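Local atomic coordinates of peptidoglycan synthetase penicillin-binding protein 3 (Bifidobacterium adolescentis, PDB entry 4YE5), a protein that probably binds penicillin and, as a member of the transpeptidase family, is thought to cross-link peptidoglycan strands during cell-wall synthesis. Residues 114-119 and 139-144; 334-339 and 462-467. All blocks are in the same frame, centred on the assembly; numbering follows the deposited sequence.

Contact 1 of 2, residues 114-119 and 139-144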
ATOM      1  N   GLY A 114      -2.335   3.755 -46.583  1.00 42.24           N
ATOM      2  CA  GLY A 114      -2.814   3.556 -45.228  1.00 40.07           C
ATOM      3  C   GLY A 114      -3.158   4.860 -44.533  1.00 40.79           C
ATOM      4  O   GLY A 114      -3.058   5.942 -45.112  1.00 37.87           O
ATOM      5  N   GLN A 115      -3.551   4.748 -43.273  1.00 41.71           N
ATOM      6  CA  GLN A 115      -4.023   5.891 -42.514  1.00 43.16           C
ATOM      7  C   GLN A 115      -3.101   6.196 -41.356  1.00 39.00           C
ATOM      8  O   GLN A 115      -3.458   6.957 -40.462  1.00 38.38           O
ATOM      9  CB  GLN A 115      -5.431   5.617 -41.988  1.00 48.42           C
ATOM     10  CG  GLN A 115      -6.446   5.353 -43.087  1.00 58.29           C
ATOM     11  CD  GLN A 115      -7.838   5.803 -42.703  1.00 70.79           C
ATOM     12  OE1 GLN A 115      -8.292   6.873 -43.113  1.00 73.47           O
ATOM     13  NE2 GLN A 115      -8.521   4.994 -41.901  1.00 76.52           N
ATOM     14  N   TYR A 116      -1.909   5.606 -41.369  1.00 34.90           N
ATOM     15  CA  TYR A 116      -1.024   5.687 -40.212  1.00 33.09           C
ATOM     16  C   TYR A 116       0.460   5.657 -40.583  1.00 39.90           C
ATOM     17  O   TYR A 116       0.899   4.808 -41.361  1.00 45.06           O
ATOM     18  CB  TYR A 116      -1.334   4.537 -39.261  1.00 32.27           C
ATOM     19  CG  TYR A 116      -0.474   4.511 -38.020  1.00 34.49           C
ATOM     20  CD1 TYR A 116       0.744   3.836 -38.004  1.00 38.00           C
ATOM     21  CD2 TYR A 116      -0.884   5.145 -36.867  1.00 37.82           C
ATOM     22  CE1 TYR A 116       1.532   3.805 -36.869  1.00 39.19           C
ATOM     23  CE2 TYR A 116      -0.100   5.118 -35.716  1.00 45.26           C
ATOM     24  CZ  TYR A 116       1.104   4.450 -35.731  1.00 43.89           C
ATOM     25  OH  TYR A 116       1.879   4.426 -34.596  1.00 47.67           O
ATOM     26  N   VAL A 117       1.227   6.587 -40.018  1.00 37.12           N
ATOM     27  CA  VAL A 117       2.686   6.595 -40.162  1.00 35.72           C
ATOM     28  C   VAL A 117       3.299   7.422 -39.029  1.00 36.80           C
ATOM     29  O   VAL A 117       2.796   8.490 -38.696  1.00 33.00           O
ATOM     30  CB  VAL A 117       3.158   7.091 -41.573  1.00 35.64           C
ATOM     31  CG1 VAL A 117       2.925   8.595 -41.770  1.00 32.94           C
ATOM     32  CG2 VAL A 117       4.628   6.761 -41.801  1.00 36.48           C
ATOM     33  N   VAL A 118       4.351   6.908 -38.399  1.00 36.28           N
ATOM     34  CA  VAL A 118       5.072   7.692 -37.401  1.00 38.51           C
ATOM     35  C   VAL A 118       5.930   8.719 -38.114  1.00 36.54           C
ATOM     36  O   VAL A 118       6.664   8.379 -39.042  1.00 36.47           O
ATOM     37  CB  VAL A 118       5.985   6.824 -36.508  1.00 33.56           C
ATOM     38  CG1 VAL A 118       6.810   7.718 -35.588  1.00 35.20           C
ATOM     39  CG2 VAL A 118       5.160   5.856 -35.705  1.00 32.55           C
ATOM     40  N   LEU A 119       5.828   9.980 -37.702  1.00 34.44           N
ATOM     41  CA  LEU A 119       6.622  11.036 -38.322  1.00 31.57           C
ATOM     42  C   LEU A 119       7.805  11.392 -37.440  1.00 34.43           C
ATOM     43  O   LEU A 119       8.897  11.677 -37.936  1.00 34.55           O
ATOM     44  CB  LEU A 119       5.776  12.283 -38.578  1.00 31.67           C
ATOM     45  CG  LEU A 119       4.601  12.089 -39.534  1.00 35.51           C
ATOM     46  CD1 LEU A 119       3.735  13.349 -39.547  1.00 34.78           C
ATOM     47  CD2 LEU A 119       5.102  11.743 -40.933  1.00 35.96           C
ATOM     48  N   ILE A 139      -5.109  15.371 -39.885  1.00 23.65           N
ATOM     49  CA  ILE A 139      -4.039  14.806 -40.714  1.00 26.56           C
ATOM     50  C   ILE A 139      -2.821  14.433 -39.886  1.00 28.99           C
ATOM     51  O   ILE A 139      -2.219  13.380 -40.079  1.00 28.89           O
ATOM     52  CB  ILE A 139      -3.633  15.771 -41.830  1.00 23.55           C
ATOM     53  CG1 ILE A 139      -4.876  16.130 -42.650  1.00 23.79           C
ATOM     54  CG2 ILE A 139      -2.512  15.156 -42.705  1.00 23.70           C
ATOM     55  CD1 ILE A 139      -4.649  17.215 -43.634  1.00 23.63           C
ATOM     56  N   VAL A 140      -2.465  15.305 -38.959  1.00 23.08           N
ATOM     57  CA  VAL A 140      -1.347  15.051 -38.069  1.00 22.89           C
ATOM     58  C   VAL A 140      -1.874  15.146 -36.633  1.00 22.72           C
ATOM     59  O   VAL A 140      -2.665  16.034 -36.316  1.00 23.52           O
ATOM     60  CB  VAL A 140      -0.231  16.087 -38.294  1.00 24.34           C
ATOM     61  CG1 VAL A 140       0.924  15.833 -37.364  1.00 25.18           C
ATOM     62  CG2 VAL A 140       0.233  16.060 -39.745  1.00 27.79           C
ATOM     63  N   TYR A 141      -1.463  14.220 -35.781  1.00 22.70           N
ATOM     64  CA  TYR A 141      -1.843  14.285 -34.372  1.00 23.85           C
ATOM     65  C   TYR A 141      -0.747  13.743 -33.460  1.00 24.39           C
ATOM     66  O   TYR A 141       0.202  13.067 -33.903  1.00 25.38           O
ATOM     67  CB  TYR A 141      -3.174  13.564 -34.108  1.00 25.17           C
ATOM     68  CG  TYR A 141      -3.190  12.103 -34.518  1.00 34.59           C
ATOM     69  CD1 TYR A 141      -3.511  11.735 -35.821  1.00 33.99           C
ATOM     70  CD2 TYR A 141      -2.901  11.092 -33.595  1.00 35.67           C
ATOM     71  CE1 TYR A 141      -3.535  10.405 -36.207  1.00 37.96           C
ATOM     72  CE2 TYR A 141      -2.925   9.747 -33.974  1.00 40.21           C
ATOM     73  CZ  TYR A 141      -3.244   9.417 -35.282  1.00 40.70           C
ATOM     74  OH  TYR A 141      -3.277   8.100 -35.674  1.00 42.63           O
ATOM     75  N   ALA A 142      -0.886  14.062 -32.183  1.00 24.50           N
ATOM     76  CA  ALA A 142       0.102  13.712 -31.177  1.00 26.23           C
ATOM     77  C   ALA A 142      -0.394  12.564 -30.295  1.00 32.30           C
ATOM     78  O   ALA A 142      -1.516  12.598 -29.795  1.00 30.62           O
ATOM     79  CB  ALA A 142       0.399  14.928 -30.330  1.00 24.24           C
ATOM     80  N   GLU A 143       0.450  11.553 -30.097  1.00 31.11           N
ATOM     81  CA  GLU A 143       0.127  10.474 -29.165  1.00 32.37           C
ATOM     82  C   GLU A 143       1.004  10.581 -27.918  1.00 28.53           C
ATOM     83  O   GLU A 143       2.220  10.468 -28.003  1.00 24.29           O
ATOM     84  CB  GLU A 143       0.268   9.093 -29.829  1.00 39.96           C
ATOM     85  CG  GLU A 143      -0.998   8.651 -30.573  1.00 49.83           C
ATOM     86  CD  GLU A 143      -0.867   7.300 -31.291  1.00 58.57           C
ATOM     87  OE1 GLU A 143       0.262   6.758 -31.377  1.00 57.05           O
ATOM     88  OE2 GLU A 143      -1.910   6.789 -31.777  1.00 54.55           O
ATOM     89  N   LEU A 144       0.373  10.832 -26.776  1.00 29.85           N
ATOM     90  CA  LEU A 144       1.071  10.996 -25.502  1.00 32.99           C
ATOM     91  C   LEU A 144       1.783   9.708 -25.072  1.00 33.78           C
ATOM     92  O   LEU A 144       1.183   8.639 -25.075  1.00 31.99           O
ATOM     93  CB  LEU A 144       0.078  11.433 -24.426  1.00 28.46           C
ATOM     94  CG  LEU A 144       0.613  11.476 -22.996  1.00 33.40           C
ATOM     95  CD1 LEU A 144       1.587  12.628 -22.835  1.00 35.15           C
ATOM     96  CD2 LEU A 144      -0.543  11.581 -21.986  1.00 27.24           C
TER
HETATM   97  O   HOH W   1      -4.540   7.296 -38.143  1.00 43.86           O
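The backbones carrying Y116 to L119 and V140 to E143 run 88° apart, and their nearest CA atoms, those of L119 and V140, are 8.9 Å apart. Strands 117-123 and 140-144 are the outer strands of a three-stranded antiparallel sheet in the penicillin-binding protein dimerisation domain. Strand 50-54 lies between them and pairs with both, and no direct hydrogen bond joins the two segments. The side chains meet across this middle strand. CD1 of L119 touches CG1 of V140 at 4.3 Å, and both residues also pack on L95 of helix 87-99. Y141, next to V140, turns to the other face of the sheet, where it meets Y116; both tyrosines rest on I53. Their side chains cross at about a right angle. With CG of Y116 opposite the backbone N (chi1 180°), the end of its side chain comes near Y141. OH of Y141 lies at the ring edge of Y116, near the ring plane, 4.0 Å from CD2. A water ties the same hydroxyl back to the loop: it gives a bond to Q115 O at 2.6 Å and sits 2.9 Å from Y141 OH. The carboxylate of E143 lies nearby, with OE2 in plane at the edge of the Y141 ring. The contact is therefore apolar on its helix-covered face and aromatic, polar and water-bridged on the other.

Contact 2 of 2, residues 334-339 and 462-467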
ATOM      1  N   THR A 334      -0.765 -14.536  37.878  1.00 26.64           N
ATOM      2  CA  THR A 334      -2.042 -13.861  37.680  1.00 26.90           C
ATOM      3  C   THR A 334      -2.438 -13.954  36.214  1.00 29.89           C
ATOM      4  O   THR A 334      -1.680 -14.468  35.393  1.00 25.64           O
ATOM      5  CB  THR A 334      -1.953 -12.388  38.036  1.00 26.25           C
ATOM      6  OG1 THR A 334      -0.998 -11.762  37.169  1.00 26.75           O
ATOM      7  CG2 THR A 334      -1.555 -12.215  39.526  1.00 27.84           C
ATOM      8  N   LEU A 335      -3.625 -13.454  35.874  1.00 29.44           N
ATOM      9  CA  LEU A 335      -4.043 -13.476  34.479  1.00 25.85           C
ATOM     10  C   LEU A 335      -3.061 -12.666  33.625  1.00 27.72           C
ATOM     11  O   LEU A 335      -2.699 -13.087  32.530  1.00 23.13           O
ATOM     12  CB  LEU A 335      -5.460 -12.931  34.310  1.00 23.84           C
ATOM     13  CG  LEU A 335      -6.062 -13.130  32.914  1.00 26.70           C
ATOM     14  CD1 LEU A 335      -6.203 -14.615  32.614  1.00 31.53           C
ATOM     15  CD2 LEU A 335      -7.406 -12.426  32.806  1.00 29.29           C
ATOM     16  N   ALA A 336      -2.618 -11.521  34.144  1.00 23.52           N
ATOM     17  CA  ALA A 336      -1.596 -10.729  33.465  1.00 24.05           C
ATOM     18  C   ALA A 336      -0.314 -11.548  33.242  1.00 20.59           C
ATOM     19  O   ALA A 336       0.300 -11.482  32.172  1.00 23.46           O
ATOM     20  CB  ALA A 336      -1.297  -9.452  34.252  1.00 21.27           C
ATOM     21  N   GLY A 337       0.075 -12.337  34.238  1.00 21.72           N
ATOM     22  CA  GLY A 337       1.263 -13.179  34.118  1.00 23.59           C
ATOM     23  C   GLY A 337       1.130 -14.288  33.083  1.00 22.59           C
ATOM     24  O   GLY A 337       2.108 -14.669  32.439  1.00 25.15           O
ATOM     25  N   ILE A 338      -0.078 -14.826  32.924  1.00 23.36           N
ATOM     26  CA  ILE A 338      -0.323 -15.813  31.867  1.00 22.95           C
ATOM     27  C   ILE A 338      -0.007 -15.208  30.486  1.00 24.85           C
ATOM     28  O   ILE A 338       0.567 -15.879  29.605  1.00 19.97           O
ATOM     29  CB  ILE A 338      -1.772 -16.377  31.938  1.00 21.98           C
ATOM     30  CG1 ILE A 338      -1.868 -17.399  33.088  1.00 27.82           C
ATOM     31  CG2 ILE A 338      -2.188 -17.012  30.600  1.00 24.01           C
ATOM     32  CD1 ILE A 338      -3.283 -17.657  33.608  1.00 24.77           C
ATOM     33  N   LEU A 339      -0.367 -13.939  30.305  1.00 24.00           N
ATOM     34  CA  LEU A 339      -0.041 -13.216  29.076  1.00 24.68           C
ATOM     35  C   LEU A 339       1.481 -13.041  28.957  1.00 23.25           C
ATOM     36  O   LEU A 339       2.092 -13.378  27.938  1.00 20.91           O
ATOM     37  CB  LEU A 339      -0.701 -11.819  29.049  1.00 17.27           C
ATOM     38  CG  LEU A 339      -0.409 -11.052  27.746  1.00 17.52           C
ATOM     39  CD1 LEU A 339      -1.071 -11.749  26.517  1.00 21.74           C
ATOM     40  CD2 LEU A 339      -0.748  -9.542  27.798  1.00 15.78           C
ATOM     41  N   LEU A 462      -3.104  -3.015  28.187  1.00 18.42           N
ATOM     42  CA  LEU A 462      -1.895  -2.256  27.882  1.00 16.21           C
ATOM     43  C   LEU A 462      -0.878  -2.433  29.016  1.00 17.96           C
ATOM     44  O   LEU A 462       0.325  -2.624  28.785  1.00 19.68           O
ATOM     45  CB  LEU A 462      -2.259  -0.770  27.737  1.00 22.62           C
ATOM     46  CG  LEU A 462      -1.220   0.202  27.196  1.00 28.77           C
ATOM     47  CD1 LEU A 462      -0.822  -0.172  25.783  1.00 23.62           C
ATOM     48  CD2 LEU A 462      -1.790   1.618  27.211  1.00 35.15           C
ATOM     49  N   ASN A 463      -1.380  -2.356  30.245  1.00 21.50           N
ATOM     50  CA  ASN A 463      -0.589  -2.596  31.445  1.00 18.73           C
ATOM     51  C   ASN A 463       0.029  -4.018  31.432  1.00 18.21           C
ATOM     52  O   ASN A 463       1.214  -4.196  31.705  1.00 18.23           O
ATOM     53  CB  ASN A 463      -1.483  -2.376  32.671  1.00 23.02           C
ATOM     54  CG  ASN A 463      -0.717  -2.408  33.991  1.00 27.52           C
ATOM     55  OD1 ASN A 463       0.066  -3.320  34.254  1.00 27.44           O
ATOM     56  ND2 ASN A 463      -0.963  -1.411  34.836  1.00 25.93           N
ATOM     57  N   ALA A 464      -0.767  -5.025  31.094  1.00 23.94           N
ATOM     58  CA  ALA A 464      -0.252  -6.403  31.016  1.00 23.13           C
ATOM     59  C   ALA A 464       0.747  -6.561  29.864  1.00 20.95           C
ATOM     60  O   ALA A 464       1.728  -7.313  29.981  1.00 20.21           O
ATOM     61  CB  ALA A 464      -1.405  -7.407  30.878  1.00 18.29           C
HETATM   62  N   MSE A 465       0.509  -5.855  28.756  1.00 15.83           N
HETATM   63  CA  MSE A 465       1.455  -5.858  27.634  1.00 20.00           C
HETATM   64  C   MSE A 465       2.773  -5.156  27.970  1.00 17.03           C
HETATM   65  O   MSE A 465       3.837  -5.529  27.469  1.00 16.14           O
HETATM   66  CB  MSE A 465       0.850  -5.259  26.350  1.00 18.29           C
HETATM   67  CG  MSE A 465      -0.272  -6.096  25.747  1.00 14.66           C
HETATM   68 SE   MSE A 465      -0.899  -5.317  24.085  0.55 14.33          SE
HETATM   69  CE  MSE A 465       0.743  -5.580  23.016  1.00 12.28           C
ATOM     70  N   GLU A 466       2.705  -4.143  28.820  1.00 16.83           N
ATOM     71  CA  GLU A 466       3.920  -3.506  29.275  1.00 18.01           C
ATOM     72  C   GLU A 466       4.723  -4.477  30.160  1.00 20.21           C
ATOM     73  O   GLU A 466       5.955  -4.546  30.060  1.00 17.35           O
ATOM     74  CB  GLU A 466       3.629  -2.171  29.993  1.00 18.48           C
ATOM     75  CG  GLU A 466       4.873  -1.585  30.645  1.00 25.59           C
ATOM     76  CD  GLU A 466       4.801  -0.078  30.883  1.00 30.39           C
ATOM     77  OE1 GLU A 466       3.704   0.511  30.765  1.00 29.05           O
ATOM     78  OE2 GLU A 466       5.859   0.512  31.188  1.00 29.95           O
ATOM     79  N   SER A 467       4.031  -5.245  31.007  1.00 17.32           N
ATOM     80  CA  SER A 467       4.716  -6.301  31.761  1.00 29.49           C
ATOM     81  C   SER A 467       5.283  -7.349  30.793  1.00 25.90           C
ATOM     82  O   SER A 467       6.392  -7.849  30.989  1.00 21.66           O
ATOM     83  CB  SER A 467       3.784  -6.962  32.791  1.00 18.91           C
ATOM     84  OG  SER A 467       3.406  -6.027  33.786  1.00 19.90           O
TER
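OG1 of T334 has two hydrogen-bond partners: it accepts from G337 N at 3.2 Å and bonds to P563 O near the C-terminus. T334 is the N-cap residue of helix 335-340, and the bond from G337 N, with an N-H...O angle of 156°, caps the helix start. That helix then lies against helix 455-470. The axes of segments 335-339 and 462-467 come within 8.8 Å and cross at -51°. At the crossing two alanines face each other. The CA atoms of A336 and A464 are 5.1 Å apart, and their CB atoms touch at 3.9 Å. The small side chains are consistent with this approach of the CA atoms. One turn on, L339 reaches across alongside A464. Its CG stands opposite the backbone N (chi1 -178°), which carries the branch over to the second helix. CD2 touches A464 CB at 3.8 Å and the CG of selenomethionine M465 at 4.0 Å. M465 starts off away from helix 335-340, so it is the root of its side chain that L339 meets. L339 also touches K290 and M294 of helix 290-299. S287 and K290 fit an SxxK pattern and K486 a KSG pattern, consistent with the active site of penicillin-binding proteins. On the far helix, E466 forms a salt bridge with R482. No hydrogen bond crosses between the segments: apolar packing joins them, while T334 OG1 is satisfied by G337 N and P563 O, and the carbonyl O of L339 by K486 NZ.

Contact 1 comes first along the chain and closes well before contact 2 opens. They lie on opposite sides of the chain's centre, with centres 71 Å apart and nearest atoms about 48 Å apart. No helix, strand or sheet is shared. Segments 114-119 and 139-144 lie in the dimerisation domain and belong to a small antiparallel sheet. Segments 334-339 and 462-467 lie in the transpeptidase domain and join two helices, beside residues that probably belong to the active site. The separation fits an elongated chain, with one contact toward the N-terminal end and the other in the probable catalytic part.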